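Local coordinates for protein 1,4-dihydroxy-2-naphthoyl-CoA hydrolase (Prochlorococcus marinus, PDB 2HX5) that probably hydrolyses 1,4-dihydroxy-2-naphthoyl-CoA to 1,4-dihydroxy-2-naphthoate and CoA, a step of phylloquinone (vitamin K1) biosynthesis, and has a hot dog thioesterase fold, at residues N6-R11 and L90-L95; W33-W38 and D51-S56; N98-H103 and D138-A143. All blocks are in the same frame, centred on the assembly; numbering follows the deposited sequence.

Interaction 1: N6-R11 and L90-L95; sequences NWLLLR and LRPERL
The backbone carbonyl O of Leu8 accepts the amide N of Leu90 at 2.9 Å in a nearly straight hydrogen bond. This bond stitches the N-terminal edge of the hot dog fold together: Leu8 closes the short helix 5-8, Leu9 is the first residue to leave helical geometry, and strand 9-13 then runs beside strand 85-96 as one of the two outer strands of this chain's antiparallel sheet. Further backbone hydrogen bonding between Leu10 and Met88 carries the pairing on. In the other direction the partner strand offers Pro92, which has no N-H to donate and meets Leu8 through its ring carbons.

Leu8 covers that part. Its CG stands anti to the carbonyl carbon, beside the backbone N (chi1 -60°), which brings its carbons over Leu90 O and its CD2 to Pro92. The carbonyl O of Leu90 therefore faces several of its carbons, with Leu8 CB at 3.6 Å and Leu8 CD2 at 3.7 Å. CB of Leu10 and CB of Leu90 each point toward the other segment, and Leu10 CD1 and Leu90 CD1 meet more loosely, at 4.3 Å.

Helix 29-45 lies against these two leucines, with Leu90 packing on Ser37 and Ser41 and Leu10 on Glu40, and it also receives the end of helix 5-8, since Trp7 O is hydrogen-bonded to Ser41 OG. Pro92 also touches Trp140 and Leu141, so its ring lies between Leu8, at the end of helix 5-8, and helix 135-143. On the Leu8 side that ring is met by a single methyl group: Leu8 CD2 lies 3.9 Å from Pro92 CD, and the two side chains cross at a slant.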
loop_
_atom_site.group_PDB
_atom_site.type_symbol
_atom_site.label_atom_id
_atom_site.label_comp_id
_atom_site.label_asym_id
_atom_site.label_seq_id
_atom_site.Cartn_x
_atom_site.Cartn_y
_atom_site.Cartn_z
ATOM N N ASN A 6 -20.334 5.094 19.838
ATOM C CA ASN A 6 -20.578 3.971 18.971
ATOM C C ASN A 6 -19.914 4.182 17.609
ATOM O O ASN A 6 -19.488 3.191 16.975
ATOM C CB ASN A 6 -22.078 3.733 18.770
ATOM C CG ASN A 6 -22.756 3.179 19.995
ATOM O OD1 ASN A 6 -23.982 3.202 20.088
ATOM N ND2 ASN A 6 -21.976 2.676 20.934
ATOM N N TRP A 7 -19.822 5.437 17.147
ATOM C CA TRP A 7 -19.168 5.658 15.856
ATOM C C TRP A 7 -17.849 6.455 15.902
ATOM O O TRP A 7 -17.166 6.553 14.879
ATOM C CB TRP A 7 -20.109 6.310 14.828
ATOM C CG TRP A 7 -20.622 7.697 15.175
ATOM C CD1 TRP A 7 -19.996 8.887 14.889
ATOM C CD2 TRP A 7 -21.846 8.047 15.797
ATOM N NE1 TRP A 7 -20.736 9.936 15.307
ATOM C CE2 TRP A 7 -21.887 9.465 15.893
ATOM C CE3 TRP A 7 -22.907 7.309 16.321
ATOM C CZ2 TRP A 7 -22.960 10.145 16.454
ATOM C CZ3 TRP A 7 -23.960 7.984 16.860
ATOM C CH2 TRP A 7 -23.980 9.377 16.940
ATOM N N LEU A 8 -17.503 6.998 17.074
ATOM C CA LEU A 8 -16.246 7.774 17.260
ATOM C C LEU A 8 -15.138 7.052 17.995
ATOM O O LEU A 8 -13.998 7.516 17.984
ATOM C CB LEU A 8 -16.542 9.102 17.964
ATOM C CG LEU A 8 -17.493 10.071 17.263
ATOM C CD1 LEU A 8 -17.765 11.327 18.153
ATOM C CD2 LEU A 8 -17.003 10.498 15.909
ATOM N N LEU A 9 -15.475 5.951 18.657
ATOM C CA LEU A 9 -14.498 5.110 19.339
ATOM C C LEU A 9 -14.406 3.813 18.586
ATOM O O LEU A 9 -15.363 3.017 18.578
ATOM C CB LEU A 9 -14.867 4.831 20.806
ATOM C CG LEU A 9 -15.012 6.038 21.707
ATOM C CD1 LEU A 9 -15.356 5.613 23.178
ATOM C CD2 LEU A 9 -13.728 6.848 21.690
ATOM N N LEU A 10 -13.281 3.588 17.936
ATOM C CA LEU A 10 -13.144 2.475 17.048
ATOM C C LEU A 10 -11.890 1.712 17.455
ATOM O O LEU A 10 -11.144 2.135 18.347
ATOM C CB LEU A 10 -13.102 2.969 15.585
ATOM C CG LEU A 10 -14.355 3.774 15.147
ATOM C CD1 LEU A 10 -14.152 4.474 13.810
ATOM C CD2 LEU A 10 -15.619 2.868 15.121
ATOM N N ARG A 11 -11.686 0.541 16.871
ATOM C CA ARG A 11 -10.588 -0.317 17.235
ATOM C C ARG A 11 -9.973 -0.944 16.001
ATOM O O ARG A 11 -10.669 -1.246 15.031
ATOM C CB ARG A 11 -11.068 -1.444 18.144
ATOM C CG ARG A 11 -10.005 -2.509 18.463
ATOM C CD ARG A 11 -10.594 -3.540 19.455
ATOM N NE ARG A 11 -9.652 -4.601 19.836
ATOM C CZ ARG A 11 -9.306 -5.638 19.069
ATOM N NH1 ARG A 11 -9.808 -5.790 17.839
ATOM N NH2 ARG A 11 -8.447 -6.543 19.544
ATOM N N LEU A 90 -12.026 9.495 17.353
ATOM C CA LEU A 90 -12.186 10.480 16.302
ATOM C C LEU A 90 -12.906 11.703 16.883
ATOM O O LEU A 90 -13.899 11.586 17.639
ATOM C CB LEU A 90 -13.061 9.927 15.151
ATOM C CG LEU A 90 -12.390 9.066 14.099
ATOM C CD1 LEU A 90 -11.742 7.845 14.757
ATOM C CD2 LEU A 90 -13.381 8.691 13.043
ATOM N N ARG A 91 -12.414 12.872 16.498
ATOM C CA ARG A 91 -13.055 14.126 16.884
ATOM C C ARG A 91 -13.204 15.007 15.640
ATOM O O ARG A 91 -12.229 15.643 15.230
ATOM C CB ARG A 91 -12.253 14.843 17.976
ATOM C CG ARG A 91 -12.285 14.121 19.302
ATOM C CD ARG A 91 -11.385 14.791 20.328
ATOM N NE ARG A 91 -11.396 14.228 21.689
ATOM C CZ ARG A 91 -10.536 13.305 22.145
ATOM N NH1 ARG A 91 -9.595 12.712 21.355
ATOM N NH2 ARG A 91 -10.636 12.957 23.428
ATOM N N PRO A 92 -14.392 14.976 15.014
ATOM C CA PRO A 92 -14.652 15.812 13.848
ATOM C C PRO A 92 -14.973 17.269 14.208
ATOM O O PRO A 92 -15.465 17.527 15.308
ATOM C CB PRO A 92 -15.843 15.104 13.154
ATOM C CG PRO A 92 -16.198 13.894 13.984
ATOM C CD PRO A 92 -15.535 14.070 15.310
ATOM N N GLU A 93 -14.681 18.191 13.295
ATOM C CA GLU A 93 -14.976 19.609 13.491
ATOM C C GLU A 93 -15.402 20.179 12.168
ATOM O O GLU A 93 -14.660 20.102 11.192
ATOM C CB GLU A 93 -13.749 20.368 13.980
ATOM C CG GLU A 93 -13.986 21.836 14.273
ATOM C CD GLU A 93 -12.712 22.619 14.744
ATOM O OE1 GLU A 93 -11.703 21.995 15.135
ATOM O OE2 GLU A 93 -12.739 23.877 14.747
ATOM N N ARG A 94 -16.614 20.735 12.122
ATOM C CA ARG A 94 -17.023 21.552 10.988
ATOM C C ARG A 94 -16.173 22.799 11.064
ATOM O O ARG A 94 -16.022 23.391 12.141
ATOM C CB ARG A 94 -18.497 21.893 11.054
ATOM C CG ARG A 94 -19.054 22.569 9.831
ATOM C CD ARG A 94 -20.515 23.021 10.057
ATOM N NE ARG A 94 -21.496 21.929 9.941
ATOM C CZ ARG A 94 -22.131 21.335 10.960
ATOM N NH1 ARG A 94 -21.909 21.709 12.221
ATOM N NH2 ARG A 94 -23.017 20.356 10.716
ATOM N N LEU A 95 -15.594 23.186 9.944
ATOM C CA LEU A 95 -14.795 24.388 9.871
ATOM C C LEU A 95 -15.601 25.542 9.294
ATOM O O LEU A 95 -15.543 26.650 9.780
ATOM C CB LEU A 95 -13.528 24.173 9.050
ATOM C CG LEU A 95 -12.499 23.175 9.609
ATOM C CD1 LEU A 95 -11.384 22.929 8.620
ATOM C CD2 LEU A 95 -11.898 23.730 10.950
#

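Interaction 2: W33-W38 and D51-S56; sequences WCHESW and DIFPGS
The backbones stay far apart, with the closest pair of CA atoms, those of Trp38 and Phe53, separated by 12.1 Å, and aromatic side chains span the gap between helix 29-45 and the turn after helix 49-52.

Trp38 and Phe53 form an offset edge-to-face pair. The rim of Phe53 carrying CE1 and CZ comes over one face of the indole, with the Phe53 ring and the six-membered ring of Trp38 at 73° and their centroids 5.4 Å apart. Trp38 CZ3 lies 3.8 Å from both Phe53 CE1 and Phe53 CZ. The indole gets there because its CG is anti to the backbone N (chi1 169°), and it extends beside His35: Trp38 CE3 sits 4.0 Å above the centre of the imidazole plane. His35 CE1 in turn reaches Phe53 CE1 at 4.3 Å, while ND1 of His35 is hydrogen-bonded to Glu39 OE2. One bound 2-ethoxyethanol, probably from the crystallisation liquor, contacts His35, and Phe53 lines the pocket of another.

Phe16 of the second subunit meets the Phe53 ring, and His26 of the third subunit meets His35 edge-to-face. Helix 29-45 is the long central helix around which the sheet of the hot dog fold wraps; Phe53 packs on its side away from Cys34 and Ser37, which face the sheet, and the Trp38 ring also meets the rings of His120 on strand 111-124 and Trp140 on helix 135-143.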
loop_
_atom_site.group_PDB
_atom_site.type_symbol
_atom_site.label_atom_id
_atom_site.label_comp_id
_atom_site.label_asym_id
_atom_site.label_seq_id
_atom_site.Cartn_x
_atom_site.Cartn_y
_atom_site.Cartn_z
ATOM N N TRP A 33 -5.065 4.164 7.967
ATOM C CA TRP A 33 -5.919 3.795 9.102
ATOM C C TRP A 33 -6.909 4.906 9.461
ATOM O O TRP A 33 -8.068 4.667 9.840
ATOM C CB TRP A 33 -5.108 3.448 10.346
ATOM C CG TRP A 33 -4.162 2.263 10.169
ATOM C CD1 TRP A 33 -4.082 1.407 9.132
ATOM C CD2 TRP A 33 -3.108 1.924 11.043
ATOM N NE1 TRP A 33 -3.068 0.500 9.337
ATOM C CE2 TRP A 33 -2.442 0.799 10.505
ATOM C CE3 TRP A 33 -2.668 2.457 12.260
ATOM C CZ2 TRP A 33 -1.339 0.212 11.135
ATOM C CZ3 TRP A 33 -1.602 1.860 12.878
ATOM C CH2 TRP A 33 -0.949 0.747 12.318
ATOM N N CYS A 34 -6.434 6.150 9.406
ATOM C CA CYS A 34 -7.339 7.276 9.654
ATOM C C CYS A 34 -8.479 7.336 8.667
ATOM O O CYS A 34 -9.656 7.384 9.023
ATOM C CB CYS A 34 -6.569 8.574 9.586
ATOM S SG CYS A 34 -5.385 8.919 10.925
ATOM N N HIS A 35 -8.143 7.248 7.389
ATOM C CA HIS A 35 -9.158 7.337 6.365
ATOM C C HIS A 35 -10.158 6.201 6.502
ATOM O O HIS A 35 -11.390 6.379 6.440
ATOM C CB HIS A 35 -8.535 7.385 4.981
ATOM C CG HIS A 35 -9.458 7.802 3.862
ATOM N ND1 HIS A 35 -10.527 7.040 3.418
ATOM C CD2 HIS A 35 -9.410 8.896 3.067
ATOM C CE1 HIS A 35 -11.075 7.666 2.378
ATOM N NE2 HIS A 35 -10.448 8.805 2.180
ATOM N N GLU A 36 -9.628 4.991 6.711
ATOM C CA GLU A 36 -10.544 3.856 6.891
ATOM C C GLU A 36 -11.418 4.005 8.128
ATOM O O GLU A 36 -12.583 3.625 8.111
ATOM C CB GLU A 36 -9.768 2.548 7.017
ATOM C CG GLU A 36 -9.010 2.134 5.783
ATOM C CD GLU A 36 -8.336 0.766 5.823
ATOM O OE1 GLU A 36 -8.464 0.111 6.873
ATOM O OE2 GLU A 36 -7.738 0.381 4.797
ATOM N N SER A 37 -10.889 4.559 9.219
ATOM C CA SER A 37 -11.724 4.771 10.416
ATOM C C SER A 37 -12.792 5.829 10.216
ATOM O O SER A 37 -13.858 5.767 10.814
ATOM C CB SER A 37 -10.885 5.089 11.655
ATOM O OG SER A 37 -10.428 6.436 11.674
ATOM N N TRP A 38 -12.493 6.828 9.389
ATOM C CA TRP A 38 -13.473 7.841 9.021
ATOM C C TRP A 38 -14.631 7.172 8.233
ATOM O O TRP A 38 -15.810 7.364 8.526
ATOM C CB TRP A 38 -12.809 8.944 8.212
ATOM C CG TRP A 38 -13.787 9.901 7.566
ATOM C CD1 TRP A 38 -14.726 10.634 8.187
ATOM C CD2 TRP A 38 -13.860 10.223 6.179
ATOM N NE1 TRP A 38 -15.398 11.423 7.276
ATOM C CE2 TRP A 38 -14.887 11.184 6.024
ATOM C CE3 TRP A 38 -13.151 9.806 5.048
ATOM C CZ2 TRP A 38 -15.262 11.703 4.744
ATOM C CZ3 TRP A 38 -13.468 10.362 3.828
ATOM C CH2 TRP A 38 -14.525 11.282 3.681
ATOM N N ASP A 51 -23.977 6.858 -1.272
ATOM C CA ASP A 51 -24.273 8.282 -1.307
ATOM C C ASP A 51 -23.077 9.201 -1.201
ATOM O O ASP A 51 -23.163 10.398 -1.492
ATOM C CB ASP A 51 -25.220 8.614 -0.151
ATOM C CG ASP A 51 -26.574 7.925 -0.275
ATOM O OD1 ASP A 51 -27.047 7.657 -1.428
ATOM O OD2 ASP A 51 -27.169 7.639 0.786
ATOM N N ILE A 52 -21.943 8.668 -0.766
ATOM C CA ILE A 52 -20.766 9.516 -0.488
ATOM C C ILE A 52 -19.551 9.206 -1.351
ATOM O O ILE A 52 -18.877 10.128 -1.819
ATOM C CB ILE A 52 -20.367 9.497 1.040
ATOM C CG1 ILE A 52 -21.591 9.841 1.912
ATOM C CG2 ILE A 52 -19.134 10.437 1.317
ATOM C CD1 ILE A 52 -21.409 9.639 3.407
ATOM N N PHE A 53 -19.260 7.924 -1.561
ATOM C CA PHE A 53 -17.990 7.514 -2.183
ATOM C C PHE A 53 -18.224 7.015 -3.589
ATOM O O PHE A 53 -19.042 6.149 -3.813
ATOM C CB PHE A 53 -17.278 6.409 -1.350
ATOM C CG PHE A 53 -16.800 6.907 -0.010
ATOM C CD1 PHE A 53 -15.620 7.631 0.122
ATOM C CD2 PHE A 53 -17.584 6.700 1.124
ATOM C CE1 PHE A 53 -15.211 8.118 1.380
ATOM C CE2 PHE A 53 -17.153 7.172 2.375
ATOM C CZ PHE A 53 -16.004 7.895 2.488
ATOM N N PRO A 54 -17.445 7.548 -4.553
ATOM C CA PRO A 54 -17.507 6.934 -5.868
ATOM C C PRO A 54 -16.965 5.485 -5.786
ATOM O O PRO A 54 -16.239 5.096 -4.834
ATOM C CB PRO A 54 -16.590 7.821 -6.719
ATOM C CG PRO A 54 -16.011 8.794 -5.886
ATOM C CD PRO A 54 -16.500 8.678 -4.486
ATOM N N GLY A 55 -17.319 4.714 -6.803
ATOM C CA GLY A 55 -16.887 3.320 -6.904
ATOM C C GLY A 55 -17.783 2.330 -6.169
ATOM O O GLY A 55 -17.448 1.138 -6.080
ATOM N N SER A 56 -18.908 2.801 -5.627
ATOM C CA SER A 56 -19.723 1.965 -4.760
ATOM C C SER A 56 -20.663 1.164 -5.628
ATOM O O SER A 56 -21.012 1.566 -6.729
ATOM C CB SER A 56 -20.506 2.818 -3.748
ATOM O OG SER A 56 -19.661 3.508 -2.809
#

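Interaction 3: N98-H103 and D138-A143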
loop_
_atom_site.group_PDB
_atom_site.type_symbol
_atom_site.label_atom_id
_atom_site.label_comp_id
_atom_site.label_asym_id
_atom_site.label_seq_id
_atom_site.Cartn_x
_atom_site.Cartn_y
_atom_site.Cartn_z
ATOM N N ASN A 98 -18.427 24.572 3.935
ATOM C CA ASN A 98 -17.784 23.827 2.848
ATOM C C ASN A 98 -16.622 22.929 3.256
ATOM O O ASN A 98 -15.948 22.368 2.398
ATOM C CB ASN A 98 -17.188 24.813 1.851
ATOM C CG ASN A 98 -18.208 25.806 1.296
ATOM O OD1 ASN A 98 -19.427 25.593 1.340
ATOM N ND2 ASN A 98 -17.695 26.903 0.763
ATOM N N SER A 99 -16.351 22.777 4.548
ATOM C CA SER A 99 -15.124 22.104 4.954
ATOM C C SER A 99 -15.238 21.566 6.368
ATOM O O SER A 99 -15.913 22.146 7.239
ATOM C CB SER A 99 -13.983 23.113 4.877
ATOM O OG SER A 99 -12.730 22.628 5.309
ATOM N N PHE A 100 -14.478 20.510 6.627
ATOM C CA PHE A 100 -14.392 19.916 7.942
ATOM C C PHE A 100 -13.011 19.265 8.121
ATOM O O PHE A 100 -12.291 19.000 7.129
ATOM C CB PHE A 100 -15.528 18.910 8.201
ATOM C CG PHE A 100 -15.422 17.627 7.435
ATOM C CD1 PHE A 100 -15.868 17.545 6.127
ATOM C CD2 PHE A 100 -14.865 16.499 8.022
ATOM C CE1 PHE A 100 -15.755 16.386 5.396
ATOM C CE2 PHE A 100 -14.747 15.322 7.295
ATOM C CZ PHE A 100 -15.208 15.285 5.970
ATOM N N GLN A 101 -12.648 19.019 9.357
ATOM C CA GLN A 101 -11.463 18.188 9.642
ATOM C C GLN A 101 -11.827 17.163 10.707
ATOM O O GLN A 101 -12.851 17.270 11.371
ATOM C CB GLN A 101 -10.284 19.069 9.994
ATOM C CG GLN A 101 -10.433 19.889 11.173
ATOM C CD GLN A 101 -9.295 20.901 11.343
ATOM O OE1 GLN A 101 -8.563 21.289 10.384
ATOM N NE2 GLN A 101 -9.112 21.287 12.560
ATOM N N VAL A 102 -11.012 16.107 10.751
ATOM C CA VAL A 102 -11.119 15.043 11.716
ATOM C C VAL A 102 -9.771 14.866 12.367
ATOM O O VAL A 102 -8.786 14.724 11.666
ATOM C CB VAL A 102 -11.607 13.707 11.101
ATOM C CG1 VAL A 102 -11.862 12.722 12.192
ATOM C CG2 VAL A 102 -12.864 13.942 10.199
ATOM N N HIS A 103 -9.785 14.832 13.692
ATOM C CA HIS A 103 -8.627 14.520 14.505
ATOM C C HIS A 103 -8.745 13.054 14.936
ATOM O O HIS A 103 -9.843 12.591 15.329
ATOM C CB HIS A 103 -8.540 15.453 15.716
ATOM C CG HIS A 103 -7.341 15.248 16.570
ATOM N ND1 HIS A 103 -7.375 14.387 17.640
ATOM C CD2 HIS A 103 -6.112 15.842 16.579
ATOM C CE1 HIS A 103 -6.214 14.446 18.276
ATOM N NE2 HIS A 103 -5.429 15.321 17.645
ATOM N N ASP A 138 -23.048 16.516 6.947
ATOM C CA ASP A 138 -23.495 17.514 7.888
ATOM C C ASP A 138 -24.233 16.897 9.079
ATOM O O ASP A 138 -24.017 17.291 10.207
ATOM C CB ASP A 138 -24.386 18.523 7.198
ATOM C CG ASP A 138 -23.705 19.866 6.981
ATOM O OD1 ASP A 138 -22.637 20.133 7.584
ATOM O OD2 ASP A 138 -24.271 20.673 6.200
ATOM N N ARG A 139 -25.077 15.893 8.844
ATOM C CA ARG A 139 -25.707 15.169 9.966
ATOM C C ARG A 139 -24.729 14.475 10.920
ATOM O O ARG A 139 -24.887 14.543 12.162
ATOM C CB ARG A 139 -26.693 14.148 9.422
ATOM C CG ARG A 139 -27.970 14.772 8.893
ATOM C CD ARG A 139 -29.043 13.736 8.625
ATOM N NE ARG A 139 -28.797 12.948 7.428
ATOM C CZ ARG A 139 -28.600 11.633 7.394
ATOM N NH1 ARG A 139 -28.572 10.906 8.513
ATOM N NH2 ARG A 139 -28.412 11.050 6.207
ATOM N N TRP A 140 -23.735 13.810 10.343
ATOM C CA TRP A 140 -22.682 13.193 11.090
ATOM C C TRP A 140 -21.884 14.197 11.911
ATOM O O TRP A 140 -21.602 13.939 13.066
ATOM C CB TRP A 140 -21.819 12.399 10.125
ATOM C CG TRP A 140 -20.578 11.771 10.717
ATOM C CD1 TRP A 140 -20.472 10.592 11.428
ATOM C CD2 TRP A 140 -19.237 12.248 10.550
ATOM N NE1 TRP A 140 -19.153 10.356 11.743
ATOM C CE2 TRP A 140 -18.384 11.347 11.198
ATOM C CE3 TRP A 140 -18.682 13.351 9.881
ATOM C CZ2 TRP A 140 -16.994 11.532 11.231
ATOM C CZ3 TRP A 140 -17.351 13.517 9.886
ATOM C CH2 TRP A 140 -16.509 12.633 10.564
ATOM N N LEU A 141 -21.477 15.312 11.314
ATOM C CA LEU A 141 -20.772 16.376 12.035
ATOM C C LEU A 141 -21.615 16.877 13.201
ATOM O O LEU A 141 -21.132 16.976 14.344
ATOM C CB LEU A 141 -20.406 17.518 11.089
ATOM C CG LEU A 141 -19.328 17.201 10.084
ATOM C CD1 LEU A 141 -19.211 18.286 9.019
ATOM C CD2 LEU A 141 -17.976 17.015 10.774
ATOM N N GLU A 142 -22.894 17.158 12.941
ATOM C CA GLU A 142 -23.759 17.667 13.995
ATOM C C GLU A 142 -23.895 16.633 15.136
ATOM O O GLU A 142 -23.820 17.020 16.327
ATOM C CB GLU A 142 -25.121 18.047 13.417
ATOM C CG GLU A 142 -25.924 19.001 14.339
ATOM C CD GLU A 142 -25.295 20.414 14.394
ATOM O OE1 GLU A 142 -24.586 20.791 13.431
ATOM O OE2 GLU A 142 -25.492 21.144 15.395
ATOM N N ALA A 143 -24.106 15.359 14.793
ATOM C CA ALA A 143 -24.336 14.297 15.779
ATOM C C ALA A 143 -23.098 14.061 16.611
ATOM O O ALA A 143 -23.179 13.590 17.731
ATOM C CB ALA A 143 -24.816 12.991 15.109
#
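Phe100 and Leu141 cross at about a right angle, the forked end of the leucine meeting the root of the aromatic side chain. Leu141 CD1 comes to 3.8 Å from Phe100 CB and Leu141 CD2 to 4.0 Å from the same atom, so both methyls press on one methylene.

Trp140, one residue earlier on the helix, also meets its partners crosswise. With its CG anti to the backbone N (chi1 175°), the indole stretches toward the strand and presents the far rim of its six-membered ring. Trp140 CH2 meets Val102 CG2 at 3.9 Å, the methyl lying in the plane of the indole at its edge. That methyl also lies in the plane of the Phe100 ring, at its edge, and so sits in the corner where the two rings meet. Next to it Trp140 CZ3 touches Phe100 CE2 at 4.1 Å.

Phe100 and Val102 are alternate residues on one face of strand 99-108. The axes of the short strand and helix segments approach to 10.9 Å, at 52° to each other. In this way the C-terminal helix of the hot dog domain is laid on the sheet, on the same face as helix 29-45, where Trp140 meets Trp38 and Leu42.

Across the segments the contact is wholly apolar and rests on van der Waals fit and the hydrophobic effect. Polar anchoring lies beside it: the buried Trp140 NE1 bonds to Ser41 OG, and Arg94 of strand 85-96 forms salt bridges with Asp138 and Glu142.

How the interactions relate
The three contacts meet around Trp38 and Trp140. Interaction 1 is the partly buried one and the only one with a hydrogen bond across its segments, where the helix end meets the sheet; interactions 2 and 3 are buried and depend on aromatic and aliphatic side chains. Interactions 1 and 3 share the sheet, since strands 85-96 and 99-108 are neighbours and probably bond at Glu93 N to Gln101 O. Interactions 1 and 2 meet where Leu10 and Leu90 press on Ser37. Interaction 2 touches interaction 3 through Trp38, against Phe100 and Trp140, and alone reaches other subunits.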